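Local coordinates for protein synthesis inhibitor I (Hordeum vulgare, PDB 4FBC) that belongs to the plant ribosome-inactivating protein family and holds an adenosine monophosphate in a pocket beside its central mixed sheet, at residues A[67-72]-A[172-177]; A[78-83]-A[87-92]. The protein carries 3 engineered substitutions. All coordinates share one frame; numbering follows the deposited sequence.

Contact 1: A[67-72]-A[172-177]; sequences VVLKAS and LMVNEA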
loop_
_atom_site.group_PDB
_atom_site.type_symbol
_atom_site.label_atom_id
_atom_site.label_comp_id
_atom_site.label_asym_id
_atom_site.label_seq_id
_atom_site.Cartn_x
_atom_site.Cartn_y
_atom_site.Cartn_z
ATOM N N VAL A 67 -0.704 -4.353 -9.532
ATOM C CA VAL A 67 -1.718 -5.191 -8.910
ATOM C C VAL A 67 -2.867 -5.300 -9.894
ATOM O O VAL A 67 -3.347 -4.288 -10.424
ATOM C CB VAL A 67 -2.190 -4.616 -7.569
ATOM C CG1 VAL A 67 -3.490 -5.292 -7.114
ATOM C CG2 VAL A 67 -1.101 -4.791 -6.520
ATOM N N VAL A 68 -3.293 -6.526 -10.166
ATOM C CA VAL A 68 -4.446 -6.739 -11.035
ATOM C C VAL A 68 -5.618 -7.272 -10.226
ATOM O O VAL A 68 -5.503 -8.307 -9.562
ATOM C CB VAL A 68 -4.114 -7.704 -12.177
ATOM C CG1 VAL A 68 -5.365 -8.024 -12.973
ATOM C CG2 VAL A 68 -3.054 -7.086 -13.080
ATOM N N LEU A 69 -6.735 -6.553 -10.278
ATOM C CA LEU A 69 -7.931 -6.910 -9.533
ATOM C C LEU A 69 -9.010 -7.343 -10.517
ATOM O O LEU A 69 -9.444 -6.557 -11.359
ATOM C CB LEU A 69 -8.418 -5.731 -8.687
ATOM C CG LEU A 69 -7.435 -5.226 -7.629
ATOM C CD1 LEU A 69 -7.987 -4.001 -6.905
ATOM C CD2 LEU A 69 -7.096 -6.337 -6.629
ATOM N N LYS A 70 -9.445 -8.596 -10.403
ATOM C CA LYS A 70 -10.378 -9.180 -11.364
ATOM C C LYS A 70 -11.767 -9.393 -10.760
ATOM O O LYS A 70 -11.893 -9.857 -9.632
ATOM C CB LYS A 70 -9.814 -10.513 -11.871
ATOM C CG LYS A 70 -8.458 -10.373 -12.553
ATOM C CD LYS A 70 -7.780 -11.717 -12.792
ATOM C CE LYS A 70 -8.639 -12.636 -13.638
ATOM N NZ LYS A 70 -7.854 -13.789 -14.164
ATOM N N ALA A 71 -12.810 -9.064 -11.520
ATOM C CA ALA A 71 -14.180 -9.294 -11.067
ATOM C C ALA A 71 -14.465 -10.787 -10.930
ATOM O O ALA A 71 -15.360 -11.190 -10.183
ATOM C CB ALA A 71 -15.168 -8.657 -12.024
ATOM N N SER A 72 -13.697 -11.595 -11.661
ATOM C CA SER A 72 -13.887 -13.042 -11.717
ATOM C C SER A 72 -12.642 -13.691 -12.331
ATOM O O SER A 72 -11.831 -12.998 -12.952
ATOM C CB SER A 72 -15.119 -13.378 -12.560
ATOM O OG SER A 72 -14.760 -13.559 -13.921
ATOM N N LEU A 172 -6.999 1.427 0.735
ATOM C CA LEU A 172 -7.135 0.751 2.011
ATOM C C LEU A 172 -7.027 -0.762 1.870
ATOM O O LEU A 172 -6.325 -1.407 2.647
ATOM C CB LEU A 172 -8.442 1.157 2.694
ATOM C CG LEU A 172 -8.396 2.550 3.321
ATOM C CD1 LEU A 172 -9.807 3.082 3.499
ATOM C CD2 LEU A 172 -7.668 2.502 4.662
ATOM N N MET A 173 -7.682 -1.323 0.856
ATOM C CA MET A 173 -7.773 -2.784 0.750
ATOM C C MET A 173 -6.575 -3.432 0.062
ATOM O O MET A 173 -6.379 -4.654 0.152
ATOM C CB MET A 173 -9.090 -3.175 0.077
ATOM C CG MET A 173 -10.303 -2.750 0.914
ATOM S SD MET A 173 -11.870 -3.284 0.202
ATOM C CE MET A 173 -11.947 -4.993 0.784
ATOM N N VAL A 174 -5.764 -2.619 -0.612
ATOM C CA VAL A 174 -4.535 -3.104 -1.228
ATOM C C VAL A 174 -3.297 -2.491 -0.564
ATOM O O VAL A 174 -2.529 -3.188 0.087
ATOM C CB VAL A 174 -4.513 -2.852 -2.755
ATOM C CG1 VAL A 174 -3.200 -3.327 -3.363
ATOM C CG2 VAL A 174 -5.684 -3.554 -3.430
ATOM N N ASN A 175 -3.096 -1.186 -0.726
ATOM C CA ASN A 175 -1.863 -0.569 -0.230
ATOM C C ASN A 175 -1.700 -0.571 1.286
ATOM O O ASN A 175 -0.644 -0.977 1.789
ATOM C CB ASN A 175 -1.711 0.857 -0.774
ATOM C CG ASN A 175 -1.909 0.918 -2.258
ATOM O OD1 ASN A 175 -2.981 0.589 -2.757
ATOM N ND2 ASN A 175 -0.875 1.338 -2.985
ATOM N N GLU A 176 -2.725 -0.130 2.020
ATOM C CA GLU A 176 -2.610 -0.097 3.475
ATOM C C GLU A 176 -2.603 -1.516 4.033
ATOM O O GLU A 176 -1.932 -1.797 5.029
ATOM C CB GLU A 176 -3.723 0.734 4.133
ATOM C CG GLU A 176 -3.914 2.154 3.562
ATOM C CD GLU A 176 -2.659 3.031 3.610
ATOM O OE1 GLU A 176 -1.671 2.675 4.293
ATOM O OE2 GLU A 176 -2.669 4.103 2.954
ATOM N N ALA A 177 -3.347 -2.401 3.376
ATOM C CA ALA A 177 -3.340 -3.823 3.737
ATOM C C ALA A 177 -1.929 -4.399 3.628
ATOM O O ALA A 177 -1.485 -5.154 4.493
ATOM C CB ALA A 177 -4.290 -4.584 2.840
#

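Contact 2: A[78-83]-A[87-92]; sequences LTLAIR and IYLEGF. With AMP (adenosine monophosphate), chain E.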
loop_
_atom_site.group_PDB
_atom_site.type_symbol
_atom_site.label_atom_id
_atom_site.label_comp_id
_atom_site.label_asym_id
_atom_site.label_seq_id
_atom_site.Cartn_x
_atom_site.Cartn_y
_atom_site.Cartn_z
ATOM N N LEU A 78 -8.599 -4.905 -13.539
ATOM C CA LEU A 78 -8.179 -3.515 -13.397
ATOM C C LEU A 78 -6.732 -3.513 -12.938
ATOM O O LEU A 78 -6.398 -4.144 -11.931
ATOM C CB LEU A 78 -9.048 -2.796 -12.363
ATOM C CG LEU A 78 -8.532 -1.440 -11.873
ATOM C CD1 LEU A 78 -8.616 -0.393 -12.981
ATOM C CD2 LEU A 78 -9.296 -0.977 -10.641
ATOM N N THR A 79 -5.860 -2.827 -13.676
ATOM C CA THR A 79 -4.437 -2.832 -13.332
ATOM C C THR A 79 -4.085 -1.557 -12.581
ATOM O O THR A 79 -4.431 -0.451 -13.017
ATOM C CB THR A 79 -3.525 -2.991 -14.566
ATOM O OG1 THR A 79 -3.900 -4.166 -15.294
ATOM C CG2 THR A 79 -2.054 -3.124 -14.151
ATOM N N LEU A 80 -3.425 -1.725 -11.441
ATOM C CA LEU A 80 -2.954 -0.604 -10.635
ATOM C C LEU A 80 -1.443 -0.501 -10.769
ATOM O O LEU A 80 -0.748 -1.512 -10.703
ATOM C CB LEU A 80 -3.294 -0.842 -9.164
ATOM C CG LEU A 80 -4.743 -1.190 -8.849
ATOM C CD1 LEU A 80 -4.941 -1.310 -7.336
ATOM C CD2 LEU A 80 -5.668 -0.138 -9.427
ATOM N N ALA A 81 -0.932 0.718 -10.928
ATOM C CA ALA A 81 0.505 0.953 -10.937
ATOM C C ALA A 81 0.930 1.538 -9.594
ATOM O O ALA A 81 0.489 2.623 -9.206
ATOM C CB ALA A 81 0.883 1.899 -12.074
ATOM N N ILE A 82 1.789 0.813 -8.885
ATOM C CA ILE A 82 2.170 1.176 -7.522
ATOM C C ILE A 82 3.692 1.205 -7.397
ATOM O O ILE A 82 4.381 0.334 -7.921
ATOM C CB ILE A 82 1.572 0.160 -6.505
ATOM C CG1 ILE A 82 0.047 0.090 -6.646
ATOM C CG2 ILE A 82 1.953 0.538 -5.085
ATOM C CD1 ILE A 82 -0.604 -1.088 -5.873
ATOM N N ARG A 83 4.229 2.207 -6.709
ATOM C CA ARG A 83 5.679 2.301 -6.540
ATOM C C ARG A 83 6.189 1.161 -5.661
ATOM O O ARG A 83 5.558 0.823 -4.661
ATOM C CB ARG A 83 6.058 3.655 -5.935
ATOM C CG ARG A 83 5.868 4.808 -6.911
ATOM C CD ARG A 83 6.182 6.158 -6.282
ATOM N NE ARG A 83 7.521 6.201 -5.702
ATOM C CZ ARG A 83 8.124 7.310 -5.282
ATOM N NH1 ARG A 83 7.499 8.474 -5.372
ATOM N NH2 ARG A 83 9.350 7.247 -4.774
ATOM N N ILE A 87 5.225 2.075 -1.941
ATOM C CA ILE A 87 3.869 1.538 -2.118
ATOM C C ILE A 87 2.801 2.619 -2.391
ATOM O O ILE A 87 1.631 2.474 -2.033
ATOM C CB ILE A 87 3.464 0.602 -0.946
ATOM C CG1 ILE A 87 4.684 -0.200 -0.461
ATOM C CG2 ILE A 87 2.334 -0.363 -1.380
ATOM C CD1 ILE A 87 4.393 -1.097 0.779
ATOM N N TYR A 88 3.201 3.704 -3.052
ATOM C CA TYR A 88 2.244 4.738 -3.440
ATOM C C TYR A 88 1.507 4.328 -4.687
ATOM O O TYR A 88 2.130 3.969 -5.682
ATOM C CB TYR A 88 2.946 6.054 -3.760
ATOM C CG TYR A 88 3.348 6.891 -2.572
ATOM C CD1 TYR A 88 3.519 6.328 -1.322
ATOM C CD2 TYR A 88 3.566 8.259 -2.717
ATOM C CE1 TYR A 88 3.898 7.100 -0.236
ATOM C CE2 TYR A 88 3.945 9.041 -1.643
ATOM C CZ TYR A 88 4.108 8.456 -0.405
ATOM O OH TYR A 88 4.490 9.226 0.667
ATOM N N LEU A 89 0.181 4.420 -4.648
ATOM C CA LEU A 89 -0.623 4.222 -5.849
ATOM C C LEU A 89 -0.496 5.478 -6.700
ATOM O O LEU A 89 -0.677 6.579 -6.194
ATOM C CB LEU A 89 -2.087 4.019 -5.475
ATOM C CG LEU A 89 -3.078 3.908 -6.634
ATOM C CD1 LEU A 89 -2.763 2.717 -7.555
ATOM C CD2 LEU A 89 -4.509 3.829 -6.083
ATOM N N GLU A 90 -0.198 5.322 -7.986
ATOM C CA GLU A 90 -0.110 6.497 -8.859
ATOM C C GLU A 90 -0.888 6.380 -10.161
ATOM O O GLU A 90 -1.232 7.393 -10.771
ATOM C CB GLU A 90 1.347 6.873 -9.142
ATOM C CG GLU A 90 2.116 7.408 -7.937
ATOM C CD GLU A 90 1.563 8.721 -7.388
ATOM O OE1 GLU A 90 0.749 9.387 -8.065
ATOM O OE2 GLU A 90 1.946 9.088 -6.260
ATOM N N GLY A 91 -1.176 5.152 -10.582
ATOM C CA GLY A 91 -1.882 4.932 -11.832
ATOM C C GLY A 91 -2.857 3.769 -11.808
ATOM O O GLY A 91 -2.707 2.837 -11.016
ATOM N N PHE A 92 -3.879 3.830 -12.655
ATOM C CA PHE A 92 -4.744 2.670 -12.878
ATOM C C PHE A 92 -5.196 2.627 -14.330
ATOM O O PHE A 92 -5.334 3.663 -14.979
ATOM C CB PHE A 92 -5.940 2.637 -11.921
ATOM C CG PHE A 92 -6.911 3.766 -12.110
ATOM C CD1 PHE A 92 -7.923 3.680 -13.056
ATOM C CD2 PHE A 92 -6.827 4.902 -11.323
ATOM C CE1 PHE A 92 -8.820 4.717 -13.228
ATOM C CE2 PHE A 92 -7.726 5.944 -11.484
ATOM C CZ PHE A 92 -8.722 5.851 -12.435
HETATM P P AMP E . 3.452 12.423 2.085
HETATM O O1P AMP E . 2.307 13.234 1.511
HETATM O O2P AMP E . 4.214 12.992 3.263
HETATM O O3P AMP E . 4.426 12.067 0.980
HETATM O "O5'" AMP E . 2.938 10.955 2.438
HETATM C "C5'" AMP E . 2.580 10.598 3.767
HETATM C "C4'" AMP E . 1.991 9.210 3.819
HETATM O "O4'" AMP E . 0.713 9.199 3.132
HETATM C "C3'" AMP E . 2.801 8.121 3.123
HETATM O "O3'" AMP E . 3.857 7.613 3.925
HETATM C "C2'" AMP E . 1.744 7.082 2.769
HETATM O "O2'" AMP E . 1.432 6.280 3.908
HETATM C "C1'" AMP E . 0.536 7.974 2.452
HETATM N N9 AMP E . 0.398 8.255 1.002
HETATM C C8 AMP E . 0.554 9.462 0.409
HETATM N N7 AMP E . 0.348 9.396 -0.933
HETATM C C5 AMP E . 0.038 8.113 -1.224
HETATM C C6 AMP E . -0.309 7.343 -2.449
HETATM N N6 AMP E . -0.362 7.951 -3.665
HETATM N N1 AMP E . -0.574 6.014 -2.308
HETATM C C2 AMP E . -0.517 5.400 -1.106
HETATM N N3 AMP E . -0.218 6.036 0.044
HETATM C C4 AMP E . 0.060 7.370 0.053
HETATM O O HOH W 1 5.150 9.448 -6.676
#

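Contact 1: A[67-72]-A[172-177]
Val67 of strand 64-70 and Val174 of helix 157-179 bring the two backbones to their nearest point, with CA atoms 8.4 Å apart, too far for any backbone hydrogen bond between them. The helix is not regular here: a wider pi-type turn spans 172-176, and Ala177 N reaches back to Leu172 O in a weak bond. Val174, which lies within this turn, points its side chain at the strand and divides it between two partners. Its CG1, anti to the backbone N (chi1 178°), meets Val67 CG2 tip to tip at 4.1 Å. Its CG2 takes the other neighbour, Leu69 CD1, at 4.2 Å, the two side chains sliding past each other in opposite directions. This is helix-on-sheet packing in the ribosome-inactivating protein fold: every second strand residue, Val67 and then Leu69, turns toward the helix, while Val68 between them packs on strand 16-20. The joint is small and wholly apolar, burying 103 Å² in all. Phe31 and Ile35 of helix 25-39 also touch Val67. Two residues after Val174, Glu176 OE2 forms a salt bridge with Arg179, a residue of the adenosine monophosphate pocket.

Contact 2: A[78-83]-A[87-92]
Leu78 lays CD1 obliquely against the Phe92 ring, 4.1 Å from Phe92 CD1. The carbonyl of Thr79 receives a CA-H...O contact from Phe92. Leu80 sends CD2 to Phe92 CB, 3.7 Å away, and its CB touches Leu89 CD1. At Ala81 the antiparallel hairpin is interrupted by a classic beta bulge: Ala81 N bonds Gly91 O at 2.8 Å, whereas Ala81 O takes Glu90 N at 3.0 Å and Gly91 N only weakly. The bulge shifts the register by one residue and places Ile82 opposite Leu89. Ile82 meets Leu89 CD1 with CG1 and Ile87 CG2 with CG2, the latter at 3.8 Å. Arg83 N bonds Tyr88 O at 2.9 Å, and its side chain runs alongside that of Tyr88. Arg83 NE forms a salt bridge with Asp85, while Arg83 NH1 reaches Glu90 OE2 through a water; Glu90 OE1 bonds Thr103. Tyr88 lays one ring face on the adenine of adenosine monophosphate, with C5 3.7 Å above the plane, and its OH donates to O3P. Leu89 grips the base edge twice: its N donates to N1, and its O accepts from N6 at 2.9 Å.

Overall arrangement
Both contacts are buried, and they share the central mixed sheet, in which strands 64-70 and 78-83 are neighbours. Probable backbone hydrogen bonds, Val67 O to Leu80 N and Leu69 O to Leu78 N, join them directly. Contact 2 is nested within the chain loop that contact 1 closes. Their chemistry differs with place: contact 1 is a small apolar touch between sheet and helix, whereas contact 2 buries 512 Å² along a hairpin and its turn, combines backbone bonds with apolar packing, and leads at Tyr88 to Glu90 into the pocket of adenosine monophosphate. Asn175 bridges the two, its ND2 bonded to Ile87 O and packed on Ile82. Helix 157-179 also supplies Leu171 and Arg179 to the pocket.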